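Local coordinates for protein putative mandelate racemase (Bordetella bronchiseptica, PDB 3OZY) that is of unproven function but belongs to the magnesium-dependent enolase superfamily, where it is named a putative mandelate racemase and probably acts on carboxylate substrates, at residues R140-I146 and F167-K173; A300-F306 and H324-W330. One frame throughout, in Å; residues are numbered along the deposited sequence.

Contact 1: residues R140-I146 and F167-K173; sequences RAYASSI and FTAAKLK. With ACY (acetic acid), chain I.
A parallel beta-alpha-beta unit opens the (beta/alpha)7beta barrel: strand 140-146, helix 152-164 and strand 169-173, the strand axes 4.2 Å apart at closest approach and 26° from parallel. Ala143 pairs with Ala170 (CA-CA 4.4 Å) and Ile146 with Leu172 (4.7 Å); the first strand spends one extra residue between these pairs, where the peptide before Ser145 is cis. Lys171 is covered most. Its N donates to Ala143 O (3.0 Å), its O accepts from Ile146 N (2.8 Å), and its side chain (chi1 t, chi2 t, chi3 p) brings NZ to Tyr142 OH (2.9 Å), with salt bridges to Glu227 and Glu329. Tyr142, chi1 p, rests CB on Ala169 CB (3.6 Å). Ile146 (m, t) points to the helix-facing side, CG2 3.7 Å from Leu172 CD1, and Lys173 N donates to Ile146 O (2.8 Å). Ala143 CB sits over the Phe167 ring face, 3.8 Å from the centroid, while Arg140 NE donates to Thr168 OG1 (2.6 Å). Lys171 and Lys173 match the KxK motif of mandelate racemase relatives, whose second lysine is a catalytic base; Lys173 NZ, also hydrogen-bonded to Asp201, donates to O of a bound acetic acid, probably from the crystallisation liquor, at 2.8 Å.

Contact 2: residues A300-F306 and H324-W330; sequences AWNPHTF and HPAMFEW
Here the last two strands of the (beta/alpha)7beta barrel run alongside each other, the segments 300-306 and 324-330 pointing 17° apart end to end and joined by helix 309-321. Nearest CA atoms stay 5.8 to 6.1 Å apart (Ala300 to His324 5.9 Å, Asn302 to Met327 6.1 Å, Thr305 to Glu329 5.8 Å), and the direct hydrogen bonds across the seam all use a side chain, with water filling in between. The CA-to-CB bond of His324 (chi1 m) points toward the other segment, and Trp301 CB lies over the His324 ring face, 3.9 Å from the centroid, while His324 NE2 is held by Ser291 O. Pro325 offers its O to Asn302 ND2 (2.8 Å); Asn302, chi1 m, points its CA-to-CB bond toward this segment. At Met327 the seam is wet: one water accepts from Met327 N (3.0 Å) and Asn302 ND2 (3.1 Å), a second donates to Met327 O and Pro303 O, both at 2.8 Å. The Phe328 ring brings CE1 to 3.7 Å from Thr305 CG2. Glu329, the residue most covered, extends with chi1 and chi2 both t into the barrel; its OE2 takes a hydrogen bond with Ser144 OG and a salt bridge with Lys171 NZ. His304, hydrogen-bonded through ND1 to Asp277 and near the magnesium, recalls the His-Asp pair of mandelate racemase. Thr305, chi1 p, is tied to Glu329 at two points: OG1 donates to Glu329 O at 2.7 Å, and Thr305 N donates to Glu329 OE1 at 2.9 Å.

How the contacts relate
From the N terminus, the chain first closes contact 1 across the helical loop between 140-146 and 167-173, runs through the intervening barrel strands, and only then closes contact 2 between 300-306 and 324-330. The two loops follow in series, neither nesting nor crossing. Strand 328-331 then pairs parallel with 139-146, which thus lies between 169-173 and 328-331 and shuts the barrel, bringing its last strand against its first. Tyr142 N lies 2.8 Å from Phe328 O, a probable backbone hydrogen bond, and Ser144 OG lies 2.7 Å from Glu329 OE2, so both contacts share one polar interior beside the magnesium held by Asp201, Glu227 and Glu254.

Contact 1: residues R140-I146 and F167-K173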
loop_
_atom_site.group_PDB
_atom_site.type_symbol
_atom_site.label_atom_id
_atom_site.label_comp_id
_atom_site.label_asym_id
_atom_site.label_seq_id
_atom_site.Cartn_x
_atom_site.Cartn_y
_atom_site.Cartn_z
ATOM N N ARG A 140 30.889 -4.562 -5.539
ATOM C CA ARG A 140 31.092 -5.267 -4.275
ATOM C C ARG A 140 29.780 -5.814 -3.714
ATOM O O ARG A 140 28.810 -5.061 -3.536
ATOM C CB ARG A 140 31.746 -4.346 -3.248
ATOM C CG ARG A 140 32.033 -5.049 -1.940
ATOM C CD ARG A 140 32.228 -4.054 -0.830
ATOM N NE ARG A 140 32.934 -4.647 0.298
ATOM C CZ ARG A 140 33.336 -3.958 1.351
ATOM N NH1 ARG A 140 33.093 -2.653 1.407
ATOM N NH2 ARG A 140 33.980 -4.563 2.343
ATOM N N ALA A 141 29.756 -7.119 -3.447
ATOM C CA ALA A 141 28.556 -7.802 -2.963
ATOM C C ALA A 141 28.660 -8.157 -1.486
ATOM O O ALA A 141 29.759 -8.230 -0.915
ATOM C CB ALA A 141 28.296 -9.070 -3.776
ATOM N N TYR A 142 27.515 -8.383 -0.861
ATOM C CA TYR A 142 27.490 -8.920 0.483
ATOM C C TYR A 142 26.608 -10.149 0.537
ATOM O O TYR A 142 25.626 -10.255 -0.199
ATOM C CB TYR A 142 27.050 -7.877 1.511
ATOM C CG TYR A 142 25.577 -7.487 1.558
ATOM C CD1 TYR A 142 24.658 -8.234 2.297
ATOM C CD2 TYR A 142 25.123 -6.317 0.943
ATOM C CE1 TYR A 142 23.325 -7.845 2.397
ATOM C CE2 TYR A 142 23.791 -5.929 1.025
ATOM C CZ TYR A 142 22.898 -6.692 1.755
ATOM O OH TYR A 142 21.564 -6.316 1.873
ATOM N N ALA A 143 26.957 -11.067 1.433
ATOM C CA ALA A 143 26.225 -12.316 1.591
ATOM C C ALA A 143 24.995 -12.068 2.451
ATOM O O ALA A 143 25.111 -11.660 3.610
ATOM C CB ALA A 143 27.126 -13.378 2.234
ATOM N N SER A 144 23.825 -12.335 1.881
ATOM C CA SER A 144 22.562 -12.073 2.545
ATOM C C SER A 144 21.824 -13.396 2.780
ATOM O O SER A 144 21.425 -14.030 1.806
ATOM C CB SER A 144 21.726 -11.160 1.639
ATOM O OG SER A 144 20.502 -10.809 2.252
ATOM N N SER A 145 21.642 -13.856 4.024
ATOM C CA SER A 145 22.167 -13.305 5.275
ATOM C C SER A 145 22.398 -14.489 6.209
ATOM O O SER A 145 22.019 -15.616 5.898
ATOM C CB SER A 145 21.132 -12.403 5.955
ATOM O OG SER A 145 20.913 -11.203 5.234
ATOM N N ILE A 146 23.007 -14.208 7.354
ATOM C CA ILE A 146 23.102 -15.130 8.483
ATOM C C ILE A 146 21.838 -14.891 9.306
ATOM O O ILE A 146 21.574 -13.757 9.726
ATOM C CB ILE A 146 24.362 -14.827 9.307
ATOM C CG1 ILE A 146 25.601 -15.028 8.430
ATOM C CG2 ILE A 146 24.413 -15.698 10.562
ATOM C CD1 ILE A 146 26.887 -14.474 9.011
ATOM N N PHE A 167 33.294 -13.349 -0.269
ATOM C CA PHE A 167 32.570 -12.148 0.152
ATOM C C PHE A 167 33.411 -11.280 1.091
ATOM O O PHE A 167 34.107 -11.798 1.969
ATOM C CB PHE A 167 31.258 -12.519 0.843
ATOM C CG PHE A 167 30.189 -13.009 -0.093
ATOM C CD1 PHE A 167 29.410 -12.106 -0.810
ATOM C CD2 PHE A 167 29.941 -14.364 -0.245
ATOM C CE1 PHE A 167 28.417 -12.543 -1.669
ATOM C CE2 PHE A 167 28.937 -14.809 -1.099
ATOM C CZ PHE A 167 28.181 -13.892 -1.816
ATOM N N THR A 168 33.326 -9.961 0.921
ATOM C CA THR A 168 34.024 -9.010 1.778
ATOM C C THR A 168 33.054 -8.334 2.749
ATOM O O THR A 168 33.422 -7.402 3.461
ATOM C CB THR A 168 34.731 -7.913 0.951
ATOM O OG1 THR A 168 33.758 -7.130 0.247
ATOM C CG2 THR A 168 35.707 -8.537 -0.045
ATOM N N ALA A 169 31.816 -8.820 2.768
ATOM C CA ALA A 169 30.745 -8.222 3.556
ATOM C C ALA A 169 29.623 -9.241 3.698
ATOM O O ALA A 169 29.428 -10.086 2.821
ATOM C CB ALA A 169 30.219 -6.962 2.860
ATOM N N ALA A 170 28.876 -9.163 4.795
ATOM C CA ALA A 170 27.749 -10.062 5.010
ATOM C C ALA A 170 26.794 -9.425 6.005
ATOM O O ALA A 170 27.168 -8.502 6.730
ATOM C CB ALA A 170 28.228 -11.418 5.527
ATOM N N LYS A 171 25.571 -9.936 6.038
ATOM C CA LYS A 171 24.512 -9.380 6.873
ATOM C C LYS A 171 23.988 -10.403 7.878
ATOM O O LYS A 171 23.851 -11.589 7.565
ATOM C CB LYS A 171 23.373 -8.867 5.978
ATOM C CG LYS A 171 22.272 -8.074 6.703
ATOM C CD LYS A 171 21.488 -7.176 5.751
ATOM C CE LYS A 171 20.409 -7.937 5.011
ATOM N NZ LYS A 171 19.736 -7.035 4.021
ATOM N N LEU A 172 23.695 -9.923 9.084
ATOM C CA LEU A 172 23.127 -10.712 10.172
ATOM C C LEU A 172 21.705 -10.269 10.487
ATOM O O LEU A 172 21.445 -9.072 10.662
ATOM C CB LEU A 172 23.970 -10.533 11.437
ATOM C CG LEU A 172 23.429 -11.209 12.702
ATOM C CD1 LEU A 172 23.566 -12.735 12.588
ATOM C CD2 LEU A 172 24.154 -10.691 13.947
ATOM N N LYS A 173 20.783 -11.220 10.561
ATOM C CA LYS A 173 19.432 -10.933 11.026
ATOM C C LYS A 173 19.380 -10.885 12.548
ATOM O O LYS A 173 19.942 -11.754 13.226
ATOM C CB LYS A 173 18.475 -12.010 10.521
ATOM C CG LYS A 173 18.401 -12.120 9.015
ATOM C CD LYS A 173 17.725 -10.884 8.425
ATOM C CE LYS A 173 17.417 -11.077 6.956
ATOM N NZ LYS A 173 16.513 -10.006 6.441
HETATM C C ACY I . 13.870 -11.938 4.980
HETATM O O ACY I . 14.162 -11.407 6.067
HETATM O OXT ACY I . 14.576 -12.806 4.426
HETATM C CH3 ACY I . 12.597 -11.538 4.292
HETATM O O HOH W 1 32.294 -8.750 -1.466
#

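Contact 2: residues A300-F306 and H324-W330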
loop_
_atom_site.group_PDB
_atom_site.type_symbol
_atom_site.label_atom_id
_atom_site.label_comp_id
_atom_site.label_asym_id
_atom_site.label_seq_id
_atom_site.Cartn_x
_atom_site.Cartn_y
_atom_site.Cartn_z
ATOM N N ALA A 300 23.040 7.539 0.383
ATOM C CA ALA A 300 23.376 6.401 -0.457
ATOM C C ALA A 300 22.119 5.653 -0.877
ATOM O O ALA A 300 21.132 5.635 -0.145
ATOM C CB ALA A 300 24.317 5.456 0.299
ATOM N N TRP A 301 22.160 5.052 -2.067
ATOM C CA TRP A 301 21.161 4.072 -2.492
ATOM C C TRP A 301 21.866 2.735 -2.660
ATOM O O TRP A 301 22.799 2.626 -3.457
ATOM C CB TRP A 301 20.491 4.478 -3.807
ATOM C CG TRP A 301 19.587 3.418 -4.370
ATOM C CD1 TRP A 301 18.378 3.015 -3.868
ATOM C CD2 TRP A 301 19.822 2.620 -5.538
ATOM N NE1 TRP A 301 17.845 2.015 -4.660
ATOM C CE2 TRP A 301 18.712 1.759 -5.689
ATOM C CE3 TRP A 301 20.858 2.549 -6.471
ATOM C CZ2 TRP A 301 18.619 0.837 -6.730
ATOM C CZ3 TRP A 301 20.760 1.633 -7.502
ATOM C CH2 TRP A 301 19.648 0.794 -7.624
ATOM N N ASN A 302 21.432 1.747 -1.877
ATOM C CA ASN A 302 21.940 0.373 -1.932
ATOM C C ASN A 302 20.689 -0.491 -1.864
ATOM O O ASN A 302 20.111 -0.662 -0.791
ATOM C CB ASN A 302 22.848 0.065 -0.733
ATOM C CG ASN A 302 24.088 0.931 -0.692
ATOM O OD1 ASN A 302 24.207 1.832 0.136
ATOM N ND2 ASN A 302 25.024 0.660 -1.584
ATOM N N PRO A 303 20.231 -1.014 -3.016
ATOM C CA PRO A 303 18.914 -1.658 -3.045
ATOM C C PRO A 303 18.854 -2.974 -2.283
ATOM O O PRO A 303 19.832 -3.718 -2.215
ATOM C CB PRO A 303 18.692 -1.940 -4.536
ATOM C CG PRO A 303 20.073 -2.032 -5.092
ATOM C CD PRO A 303 20.832 -0.952 -4.359
ATOM N N HIS A 304 17.681 -3.251 -1.733
ATOM C CA HIS A 304 17.282 -4.612 -1.435
ATOM C C HIS A 304 17.112 -5.337 -2.779
ATOM O O HIS A 304 16.639 -4.740 -3.753
ATOM C CB HIS A 304 15.953 -4.553 -0.672
ATOM C CG HIS A 304 15.268 -5.874 -0.518
ATOM N ND1 HIS A 304 14.468 -6.417 -1.500
ATOM C CD2 HIS A 304 15.231 -6.740 0.521
ATOM C CE1 HIS A 304 13.985 -7.576 -1.081
ATOM N NE2 HIS A 304 14.430 -7.791 0.147
ATOM N N THR A 305 17.522 -6.607 -2.847
ATOM C CA THR A 305 17.452 -7.375 -4.098
ATOM C C THR A 305 16.884 -8.789 -3.911
ATOM O O THR A 305 16.804 -9.561 -4.867
ATOM C CB THR A 305 18.844 -7.555 -4.694
ATOM O OG1 THR A 305 19.568 -8.477 -3.871
ATOM C CG2 THR A 305 19.596 -6.235 -4.767
ATOM N N PHE A 306 16.482 -9.110 -2.688
ATOM C CA PHE A 306 16.272 -10.490 -2.247
ATOM C C PHE A 306 14.905 -11.044 -2.658
ATOM O O PHE A 306 13.890 -10.690 -2.063
ATOM C CB PHE A 306 16.418 -10.488 -0.722
ATOM C CG PHE A 306 16.582 -11.848 -0.073
ATOM C CD1 PHE A 306 17.848 -12.309 0.291
ATOM C CD2 PHE A 306 15.477 -12.599 0.284
ATOM C CE1 PHE A 306 18.005 -13.511 0.956
ATOM C CE2 PHE A 306 15.630 -13.811 0.939
ATOM C CZ PHE A 306 16.905 -14.264 1.271
ATOM N N HIS A 324 26.950 5.432 -6.501
ATOM C CA HIS A 324 26.855 5.104 -5.082
ATOM C C HIS A 324 27.860 4.025 -4.703
ATOM O O HIS A 324 28.130 3.135 -5.500
ATOM C CB HIS A 324 25.453 4.618 -4.735
ATOM C CG HIS A 324 24.423 5.699 -4.753
ATOM N ND1 HIS A 324 24.424 6.733 -3.841
ATOM C CD2 HIS A 324 23.374 5.918 -5.580
ATOM C CE1 HIS A 324 23.412 7.543 -4.104
ATOM N NE2 HIS A 324 22.765 7.077 -5.159
ATOM N N PRO A 325 28.392 4.084 -3.468
ATOM C CA PRO A 325 29.294 3.015 -3.023
ATOM C C PRO A 325 28.564 1.687 -3.110
ATOM O O PRO A 325 27.398 1.588 -2.724
ATOM C CB PRO A 325 29.552 3.348 -1.549
ATOM C CG PRO A 325 29.084 4.758 -1.356
ATOM C CD PRO A 325 28.024 5.007 -2.379
ATOM N N ALA A 326 29.236 0.661 -3.606
ATOM C CA ALA A 326 28.583 -0.628 -3.798
ATOM C C ALA A 326 28.485 -1.433 -2.505
ATOM O O ALA A 326 29.477 -1.592 -1.793
ATOM C CB ALA A 326 29.322 -1.438 -4.858
ATOM N N MET A 327 27.292 -1.933 -2.214
ATOM C CA MET A 327 27.093 -2.863 -1.108
ATOM C C MET A 327 25.909 -3.715 -1.542
ATOM O O MET A 327 24.775 -3.533 -1.086
ATOM C CB MET A 327 26.828 -2.113 0.203
ATOM C CG MET A 327 26.746 -3.010 1.448
ATOM S SD MET A 327 28.163 -4.109 1.692
ATOM C CE MET A 327 29.397 -2.929 2.230
ATOM N N PHE A 328 26.191 -4.620 -2.474
ATOM C CA PHE A 328 25.157 -5.233 -3.293
ATOM C C PHE A 328 24.648 -6.536 -2.702
ATOM O O PHE A 328 25.401 -7.500 -2.553
ATOM C CB PHE A 328 25.664 -5.489 -4.714
ATOM C CG PHE A 328 24.598 -6.007 -5.621
ATOM C CD1 PHE A 328 23.624 -5.147 -6.095
ATOM C CD2 PHE A 328 24.522 -7.349 -5.954
ATOM C CE1 PHE A 328 22.606 -5.600 -6.906
ATOM C CE2 PHE A 328 23.505 -7.811 -6.771
ATOM C CZ PHE A 328 22.545 -6.934 -7.246
ATOM N N GLU A 329 23.355 -6.575 -2.383
ATOM C CA GLU A 329 22.761 -7.731 -1.714
ATOM C C GLU A 329 22.736 -8.977 -2.599
ATOM O O GLU A 329 22.204 -8.951 -3.708
ATOM C CB GLU A 329 21.343 -7.400 -1.234
ATOM C CG GLU A 329 20.702 -8.548 -0.476
ATOM C CD GLU A 329 19.412 -8.167 0.225
ATOM O OE1 GLU A 329 18.645 -7.320 -0.295
ATOM O OE2 GLU A 329 19.140 -8.737 1.305
ATOM N N TRP A 330 23.302 -10.072 -2.089
ATOM C CA TRP A 330 23.278 -11.348 -2.797
ATOM C C TRP A 330 22.774 -12.471 -1.893
ATOM O O TRP A 330 23.472 -12.904 -0.976
ATOM C CB TRP A 330 24.657 -11.707 -3.381
ATOM C CG TRP A 330 24.515 -12.788 -4.410
ATOM C CD1 TRP A 330 24.289 -14.114 -4.176
ATOM C CD2 TRP A 330 24.525 -12.623 -5.834
ATOM N NE1 TRP A 330 24.156 -14.784 -5.370
ATOM C CE2 TRP A 330 24.310 -13.895 -6.403
ATOM C CE3 TRP A 330 24.715 -11.529 -6.685
ATOM C CZ2 TRP A 330 24.266 -14.101 -7.784
ATOM C CZ3 TRP A 330 24.678 -11.732 -8.053
ATOM C CH2 TRP A 330 24.448 -13.010 -8.590
HETATM O O HOH W 2 24.722 -1.615 -3.718
HETATM O O HOH W 3 22.549 -3.347 -2.776
#